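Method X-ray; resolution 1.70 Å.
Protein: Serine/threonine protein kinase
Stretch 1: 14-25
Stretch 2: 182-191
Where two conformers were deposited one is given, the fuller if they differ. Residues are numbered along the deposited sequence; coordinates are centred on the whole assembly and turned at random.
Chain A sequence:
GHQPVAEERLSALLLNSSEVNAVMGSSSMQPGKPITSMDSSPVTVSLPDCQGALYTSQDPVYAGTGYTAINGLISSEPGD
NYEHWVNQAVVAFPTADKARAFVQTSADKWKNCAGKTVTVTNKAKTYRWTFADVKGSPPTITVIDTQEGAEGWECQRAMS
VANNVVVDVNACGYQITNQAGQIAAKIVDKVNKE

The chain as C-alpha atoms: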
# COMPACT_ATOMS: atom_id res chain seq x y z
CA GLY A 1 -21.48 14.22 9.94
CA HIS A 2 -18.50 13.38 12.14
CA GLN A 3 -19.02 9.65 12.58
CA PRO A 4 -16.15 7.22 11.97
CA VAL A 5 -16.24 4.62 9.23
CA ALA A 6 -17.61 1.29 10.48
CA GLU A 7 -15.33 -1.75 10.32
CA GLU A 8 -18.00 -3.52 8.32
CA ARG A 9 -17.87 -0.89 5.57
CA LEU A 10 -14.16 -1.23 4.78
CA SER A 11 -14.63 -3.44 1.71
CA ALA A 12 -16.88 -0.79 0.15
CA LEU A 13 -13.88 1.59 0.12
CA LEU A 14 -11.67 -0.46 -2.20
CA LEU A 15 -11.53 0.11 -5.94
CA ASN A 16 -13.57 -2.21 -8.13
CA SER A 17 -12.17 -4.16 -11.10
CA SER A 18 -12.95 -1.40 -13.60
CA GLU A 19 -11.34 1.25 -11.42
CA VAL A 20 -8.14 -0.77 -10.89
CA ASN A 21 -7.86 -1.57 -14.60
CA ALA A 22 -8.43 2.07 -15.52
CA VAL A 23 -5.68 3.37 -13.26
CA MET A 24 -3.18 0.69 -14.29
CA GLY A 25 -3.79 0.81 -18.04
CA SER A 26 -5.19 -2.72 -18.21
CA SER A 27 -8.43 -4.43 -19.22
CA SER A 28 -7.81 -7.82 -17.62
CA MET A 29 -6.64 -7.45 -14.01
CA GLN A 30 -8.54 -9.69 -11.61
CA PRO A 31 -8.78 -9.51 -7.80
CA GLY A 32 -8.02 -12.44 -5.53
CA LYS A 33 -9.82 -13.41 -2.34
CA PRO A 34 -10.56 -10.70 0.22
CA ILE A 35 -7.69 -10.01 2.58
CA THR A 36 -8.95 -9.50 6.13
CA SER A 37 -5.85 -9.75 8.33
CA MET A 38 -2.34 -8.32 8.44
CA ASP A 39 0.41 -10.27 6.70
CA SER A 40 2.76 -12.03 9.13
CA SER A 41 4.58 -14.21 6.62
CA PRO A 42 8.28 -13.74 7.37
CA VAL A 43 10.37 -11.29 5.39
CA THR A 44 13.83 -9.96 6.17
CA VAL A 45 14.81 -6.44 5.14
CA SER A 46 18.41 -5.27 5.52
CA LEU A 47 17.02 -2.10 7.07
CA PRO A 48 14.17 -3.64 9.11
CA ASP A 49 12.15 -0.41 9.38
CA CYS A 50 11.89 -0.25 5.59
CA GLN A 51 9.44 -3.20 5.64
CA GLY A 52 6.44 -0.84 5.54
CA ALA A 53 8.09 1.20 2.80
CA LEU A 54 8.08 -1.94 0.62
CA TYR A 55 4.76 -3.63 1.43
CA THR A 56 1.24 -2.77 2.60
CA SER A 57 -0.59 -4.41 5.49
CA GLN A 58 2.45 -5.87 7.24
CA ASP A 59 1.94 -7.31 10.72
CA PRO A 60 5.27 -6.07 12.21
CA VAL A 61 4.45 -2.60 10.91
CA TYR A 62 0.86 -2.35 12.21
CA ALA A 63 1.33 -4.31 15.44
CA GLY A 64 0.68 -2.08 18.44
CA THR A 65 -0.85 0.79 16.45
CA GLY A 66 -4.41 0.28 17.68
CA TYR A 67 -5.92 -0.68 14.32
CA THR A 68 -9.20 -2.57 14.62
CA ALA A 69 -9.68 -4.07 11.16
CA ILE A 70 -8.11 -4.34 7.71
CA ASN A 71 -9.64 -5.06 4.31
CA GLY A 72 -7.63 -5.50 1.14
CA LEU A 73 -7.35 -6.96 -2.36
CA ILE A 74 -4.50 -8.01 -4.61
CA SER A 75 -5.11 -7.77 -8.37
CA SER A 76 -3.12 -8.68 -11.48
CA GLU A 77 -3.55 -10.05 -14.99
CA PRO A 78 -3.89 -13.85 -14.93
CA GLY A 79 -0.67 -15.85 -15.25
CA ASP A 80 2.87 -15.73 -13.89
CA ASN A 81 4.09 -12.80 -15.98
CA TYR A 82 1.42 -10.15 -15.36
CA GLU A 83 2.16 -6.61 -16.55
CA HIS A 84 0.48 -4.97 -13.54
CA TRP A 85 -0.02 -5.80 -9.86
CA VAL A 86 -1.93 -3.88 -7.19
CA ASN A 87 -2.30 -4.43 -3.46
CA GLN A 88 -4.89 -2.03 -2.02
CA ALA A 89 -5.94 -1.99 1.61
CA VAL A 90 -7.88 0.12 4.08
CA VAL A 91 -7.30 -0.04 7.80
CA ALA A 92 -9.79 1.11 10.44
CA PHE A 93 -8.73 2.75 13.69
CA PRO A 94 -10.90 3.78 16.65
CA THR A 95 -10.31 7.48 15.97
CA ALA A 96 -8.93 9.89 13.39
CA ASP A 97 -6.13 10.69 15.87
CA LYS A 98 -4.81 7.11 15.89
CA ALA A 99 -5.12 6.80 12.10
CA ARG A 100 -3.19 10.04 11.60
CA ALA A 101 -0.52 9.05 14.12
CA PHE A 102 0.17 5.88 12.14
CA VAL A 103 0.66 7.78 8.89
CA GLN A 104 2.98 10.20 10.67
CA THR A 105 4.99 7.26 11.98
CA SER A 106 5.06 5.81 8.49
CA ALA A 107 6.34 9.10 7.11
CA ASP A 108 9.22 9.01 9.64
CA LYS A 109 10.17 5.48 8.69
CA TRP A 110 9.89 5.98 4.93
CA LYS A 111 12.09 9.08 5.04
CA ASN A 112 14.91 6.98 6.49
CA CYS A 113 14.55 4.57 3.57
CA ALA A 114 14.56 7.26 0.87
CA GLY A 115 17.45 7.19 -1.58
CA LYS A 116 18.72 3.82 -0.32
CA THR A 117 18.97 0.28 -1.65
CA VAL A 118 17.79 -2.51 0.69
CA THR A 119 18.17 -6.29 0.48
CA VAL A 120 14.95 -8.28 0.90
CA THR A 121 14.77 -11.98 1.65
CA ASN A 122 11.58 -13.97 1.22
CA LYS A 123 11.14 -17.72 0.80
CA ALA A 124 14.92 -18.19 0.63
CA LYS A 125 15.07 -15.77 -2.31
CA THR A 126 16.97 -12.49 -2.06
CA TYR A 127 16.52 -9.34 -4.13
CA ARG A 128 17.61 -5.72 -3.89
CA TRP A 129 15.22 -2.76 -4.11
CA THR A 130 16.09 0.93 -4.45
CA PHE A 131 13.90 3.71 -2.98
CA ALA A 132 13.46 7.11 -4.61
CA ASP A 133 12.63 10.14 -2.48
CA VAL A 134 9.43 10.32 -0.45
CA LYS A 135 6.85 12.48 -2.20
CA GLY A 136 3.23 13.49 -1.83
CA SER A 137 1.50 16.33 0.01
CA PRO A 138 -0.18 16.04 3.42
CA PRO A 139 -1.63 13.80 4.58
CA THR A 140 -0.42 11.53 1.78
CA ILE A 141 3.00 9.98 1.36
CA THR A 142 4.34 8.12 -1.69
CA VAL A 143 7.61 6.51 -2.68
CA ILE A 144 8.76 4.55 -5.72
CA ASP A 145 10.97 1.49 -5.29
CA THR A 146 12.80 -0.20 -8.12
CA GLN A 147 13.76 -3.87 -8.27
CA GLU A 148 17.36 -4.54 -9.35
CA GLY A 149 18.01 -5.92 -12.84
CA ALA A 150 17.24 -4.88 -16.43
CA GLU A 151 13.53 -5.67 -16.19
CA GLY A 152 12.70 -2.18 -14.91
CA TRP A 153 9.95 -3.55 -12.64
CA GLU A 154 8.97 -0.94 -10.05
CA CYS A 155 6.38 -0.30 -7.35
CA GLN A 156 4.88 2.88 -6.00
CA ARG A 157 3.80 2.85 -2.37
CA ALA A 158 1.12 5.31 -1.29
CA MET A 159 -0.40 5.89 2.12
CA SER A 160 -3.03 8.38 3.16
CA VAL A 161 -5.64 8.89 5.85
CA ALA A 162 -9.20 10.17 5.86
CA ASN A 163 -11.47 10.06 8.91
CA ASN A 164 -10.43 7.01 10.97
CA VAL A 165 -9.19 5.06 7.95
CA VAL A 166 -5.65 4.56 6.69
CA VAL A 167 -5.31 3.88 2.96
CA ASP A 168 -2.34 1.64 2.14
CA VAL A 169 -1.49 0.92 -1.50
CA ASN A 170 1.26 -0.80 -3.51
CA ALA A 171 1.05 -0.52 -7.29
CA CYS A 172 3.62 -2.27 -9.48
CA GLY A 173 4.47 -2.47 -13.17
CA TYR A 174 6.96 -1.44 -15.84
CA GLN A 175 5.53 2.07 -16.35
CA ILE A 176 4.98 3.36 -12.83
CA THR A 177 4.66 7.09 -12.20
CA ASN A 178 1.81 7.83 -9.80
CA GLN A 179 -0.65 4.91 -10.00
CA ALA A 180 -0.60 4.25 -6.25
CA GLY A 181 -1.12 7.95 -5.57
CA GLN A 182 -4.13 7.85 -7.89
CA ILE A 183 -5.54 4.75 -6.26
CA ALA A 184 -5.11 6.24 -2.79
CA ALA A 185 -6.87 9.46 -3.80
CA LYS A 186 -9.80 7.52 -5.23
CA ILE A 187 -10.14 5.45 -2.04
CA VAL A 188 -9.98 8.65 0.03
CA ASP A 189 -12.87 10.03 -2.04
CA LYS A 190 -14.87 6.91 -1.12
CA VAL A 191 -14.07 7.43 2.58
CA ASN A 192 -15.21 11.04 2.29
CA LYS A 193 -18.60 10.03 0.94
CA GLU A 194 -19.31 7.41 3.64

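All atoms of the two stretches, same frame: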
# COMPACT_ATOMS: atom_id res chain seq x y z
N LEU A 14 -12.67 -0.04 -1.22
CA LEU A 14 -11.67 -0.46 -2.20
C LEU A 14 -12.13 -0.14 -3.62
O LEU A 14 -13.31 0.11 -3.87
CB LEU A 14 -11.35 -1.95 -2.05
CG LEU A 14 -10.81 -2.36 -0.68
CD1 LEU A 14 -10.50 -3.85 -0.66
CD2 LEU A 14 -9.56 -1.56 -0.29
N LEU A 15 -11.19 -0.15 -4.56
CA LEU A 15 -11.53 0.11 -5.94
C LEU A 15 -12.03 -1.17 -6.59
O LEU A 15 -11.53 -2.25 -6.32
CB LEU A 15 -10.32 0.67 -6.69
CG LEU A 15 -9.81 2.00 -6.13
CD1 LEU A 15 -8.84 2.63 -7.12
CD2 LEU A 15 -10.97 2.94 -5.85
N ASN A 16 -13.04 -1.05 -7.44
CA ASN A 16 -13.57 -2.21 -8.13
C ASN A 16 -12.68 -2.58 -9.33
O ASN A 16 -11.71 -1.88 -9.62
CB ASN A 16 -15.03 -2.01 -8.53
CG ASN A 16 -15.22 -0.91 -9.57
OD1 ASN A 16 -14.42 -0.76 -10.48
ND2 ASN A 16 -16.32 -0.16 -9.45
N SER A 17 -13.02 -3.66 -10.02
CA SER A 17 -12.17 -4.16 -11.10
C SER A 17 -11.99 -3.14 -12.22
O SER A 17 -10.89 -3.01 -12.76
CB SER A 17 -12.71 -5.49 -11.64
OG SER A 17 -13.97 -5.34 -12.25
N SER A 18 -13.05 -2.42 -12.57
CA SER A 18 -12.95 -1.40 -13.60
C SER A 18 -12.00 -0.29 -13.17
O SER A 18 -11.14 0.15 -13.94
CB SER A 18 -14.31 -0.79 -13.93
OG SER A 18 -14.17 0.34 -14.77
N GLU A 19 -12.15 0.16 -11.93
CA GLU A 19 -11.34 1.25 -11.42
C GLU A 19 -9.85 0.89 -11.38
O GLU A 19 -9.02 1.72 -11.71
CB GLU A 19 -11.84 1.69 -10.05
CG GLU A 19 -13.25 2.29 -10.08
CD GLU A 19 -13.86 2.50 -8.70
OE1 GLU A 19 -13.71 1.62 -7.83
OE2 GLU A 19 -14.51 3.54 -8.49
N VAL A 20 -9.53 -0.32 -10.95
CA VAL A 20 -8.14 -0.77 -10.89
C VAL A 20 -7.54 -0.84 -12.29
O VAL A 20 -6.44 -0.34 -12.55
CB VAL A 20 -8.01 -2.13 -10.20
CG1 VAL A 20 -6.54 -2.62 -10.26
CG2 VAL A 20 -8.49 -2.04 -8.77
N ASN A 21 -8.27 -1.49 -13.20
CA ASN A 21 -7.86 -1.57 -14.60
C ASN A 21 -7.60 -0.20 -15.20
O ASN A 21 -6.60 0.01 -15.87
CB ASN A 21 -8.94 -2.27 -15.43
CG ASN A 21 -8.80 -3.78 -15.45
OD1 ASN A 21 -7.69 -4.32 -15.43
ND2 ASN A 21 -9.94 -4.47 -15.52
N ALA A 22 -8.51 0.73 -14.94
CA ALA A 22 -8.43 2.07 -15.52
C ALA A 22 -7.19 2.81 -15.05
O ALA A 22 -6.53 3.49 -15.83
CB ALA A 22 -9.69 2.87 -15.18
N VAL A 23 -6.86 2.68 -13.77
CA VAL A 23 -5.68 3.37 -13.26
C VAL A 23 -4.42 2.74 -13.85
O VAL A 23 -3.49 3.44 -14.26
CB VAL A 23 -5.61 3.34 -11.71
CG1 VAL A 23 -4.21 3.77 -11.22
CG2 VAL A 23 -6.69 4.23 -11.11
N MET A 24 -4.40 1.41 -13.93
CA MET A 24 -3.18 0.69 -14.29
C MET A 24 -2.94 0.60 -15.80
O MET A 24 -1.85 0.22 -16.23
CB MET A 24 -3.17 -0.72 -13.68
CG MET A 24 -3.09 -0.76 -12.14
SD MET A 24 -1.83 0.32 -11.42
CE MET A 24 -0.34 -0.51 -11.97
N GLY A 25 -3.95 0.93 -16.60
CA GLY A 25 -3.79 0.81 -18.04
C GLY A 25 -3.99 -0.62 -18.52
O GLY A 25 -3.33 -1.07 -19.46
N GLN A 182 -2.78 7.72 -7.33
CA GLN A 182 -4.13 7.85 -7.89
C GLN A 182 -5.11 6.93 -7.17
O GLN A 182 -6.25 7.32 -6.86
CB GLN A 182 -4.14 7.46 -9.36
CG GLN A 182 -3.50 8.45 -10.28
CD GLN A 182 -3.72 8.01 -11.70
OE1 GLN A 182 -2.85 7.37 -12.30
NE2 GLN A 182 -4.90 8.29 -12.24
N ILE A 183 -4.68 5.71 -6.93
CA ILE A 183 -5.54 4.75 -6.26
C ILE A 183 -5.89 5.27 -4.87
O ILE A 183 -7.07 5.29 -4.48
CB ILE A 183 -4.87 3.35 -6.21
CG1 ILE A 183 -4.88 2.73 -7.61
CG2 ILE A 183 -5.58 2.43 -5.22
CD1 ILE A 183 -3.92 1.57 -7.77
N ALA A 184 -4.89 5.74 -4.14
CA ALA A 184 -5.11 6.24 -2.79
C ALA A 184 -6.12 7.39 -2.79
O ALA A 184 -7.03 7.43 -1.95
CB ALA A 184 -3.79 6.70 -2.18
N ALA A 185 -5.97 8.31 -3.73
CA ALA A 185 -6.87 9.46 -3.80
C ALA A 185 -8.30 9.03 -4.08
O ALA A 185 -9.25 9.60 -3.54
CB ALA A 185 -6.38 10.46 -4.83
N LYS A 186 -8.46 8.01 -4.92
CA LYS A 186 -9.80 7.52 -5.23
C LYS A 186 -10.43 6.83 -4.01
O LYS A 186 -11.62 7.00 -3.74
CB LYS A 186 -9.78 6.61 -6.45
CG LYS A 186 -9.42 7.36 -7.75
CD LYS A 186 -9.24 6.43 -8.93
CE LYS A 186 -8.95 7.21 -10.22
NZ LYS A 186 -10.09 8.08 -10.61
N ILE A 187 -9.64 6.06 -3.28
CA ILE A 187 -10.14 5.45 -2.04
C ILE A 187 -10.50 6.52 -1.00
O ILE A 187 -11.52 6.42 -0.32
CB ILE A 187 -9.13 4.44 -1.47
CG1 ILE A 187 -8.95 3.28 -2.45
CG2 ILE A 187 -9.61 3.91 -0.10
CD1 ILE A 187 -7.75 2.36 -2.14
N VAL A 188 -9.68 7.56 -0.89
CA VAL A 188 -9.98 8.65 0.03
C VAL A 188 -11.31 9.31 -0.32
O VAL A 188 -12.09 9.65 0.56
CB VAL A 188 -8.86 9.70 0.04
CG1 VAL A 188 -9.34 11.01 0.63
CG2 VAL A 188 -7.64 9.16 0.78
N ASP A 189 -11.58 9.47 -1.62
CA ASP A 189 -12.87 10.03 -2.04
C ASP A 189 -14.03 9.14 -1.58
O ASP A 189 -15.10 9.64 -1.22
CB ASP A 189 -12.94 10.22 -3.56
CG ASP A 189 -12.09 11.38 -4.05
OD1 ASP A 189 -11.79 12.28 -3.25
OD2 ASP A 189 -11.75 11.39 -5.25
N LYS A 190 -13.83 7.83 -1.60
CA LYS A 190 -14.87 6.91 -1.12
C LYS A 190 -15.05 7.03 0.40
O LYS A 190 -16.17 6.95 0.89
CB LYS A 190 -14.58 5.46 -1.53
CG LYS A 190 -14.67 5.23 -3.05
CD LYS A 190 -14.69 3.75 -3.40
CE LYS A 190 -14.70 3.54 -4.93
NZ LYS A 190 -14.81 2.10 -5.28
N VAL A 191 -13.95 7.22 1.13
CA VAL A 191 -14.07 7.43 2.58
C VAL A 191 -14.89 8.69 2.83
O VAL A 191 -15.79 8.72 3.68
CB VAL A 191 -12.70 7.60 3.27
CG1 VAL A 191 -12.88 8.04 4.72
CG2 VAL A 191 -11.88 6.33 3.18
O HOH W 1 -3.68 6.24 -14.62

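Residues far apart in sequence often pack by a simple rule, apolar side chains filling the middle while a few polar groups fix the ends, and these two stretches of a kinase chain are a compact example. The short helix 17-24 runs roughly antiparallel to helix 182-191, at 147°, and the two stretches together bury 514 Å².

Apolar packing centres on Leu15. Its CA-to-CB bond points sideways, but its branched end reaches the helix: CD1 lies 3.8 Å from Ile183 CG2, and CD2 lies 4.0 Å from Ile187 CG1 and 3.9 Å from Lys190 CE. All three apolar residues are buried, where branched hydrocarbon suits close packing. Val23, whose CA-to-CB bond points toward the helix, places CG1 3.8 Å from Ile183 CG1 and CG2 3.8 Å from Lys186 CE, so the exposed lysine contributes its aliphatic chain.

The polar anchor is Lys190, partly exposed. With chi1 m and chi2 to chi4 all t, it carries NZ to Leu14 O (2.9 Å), a hydrogen bond, and to Glu19 OE1 (2.8 Å), a salt bridge. Glu19 OE1 also accepts from Asn16 N (2.8 Å), while Asn16 OD1 caps the helix by accepting from Glu19 N (2.8 Å). This reciprocal pair ties the carboxylate that meets Lys190 to the start of the helix.

Near the other end, one water donates to both Val23 O (2.8 Å) and Gln182 OE1 (2.7 Å), bridging the stretches.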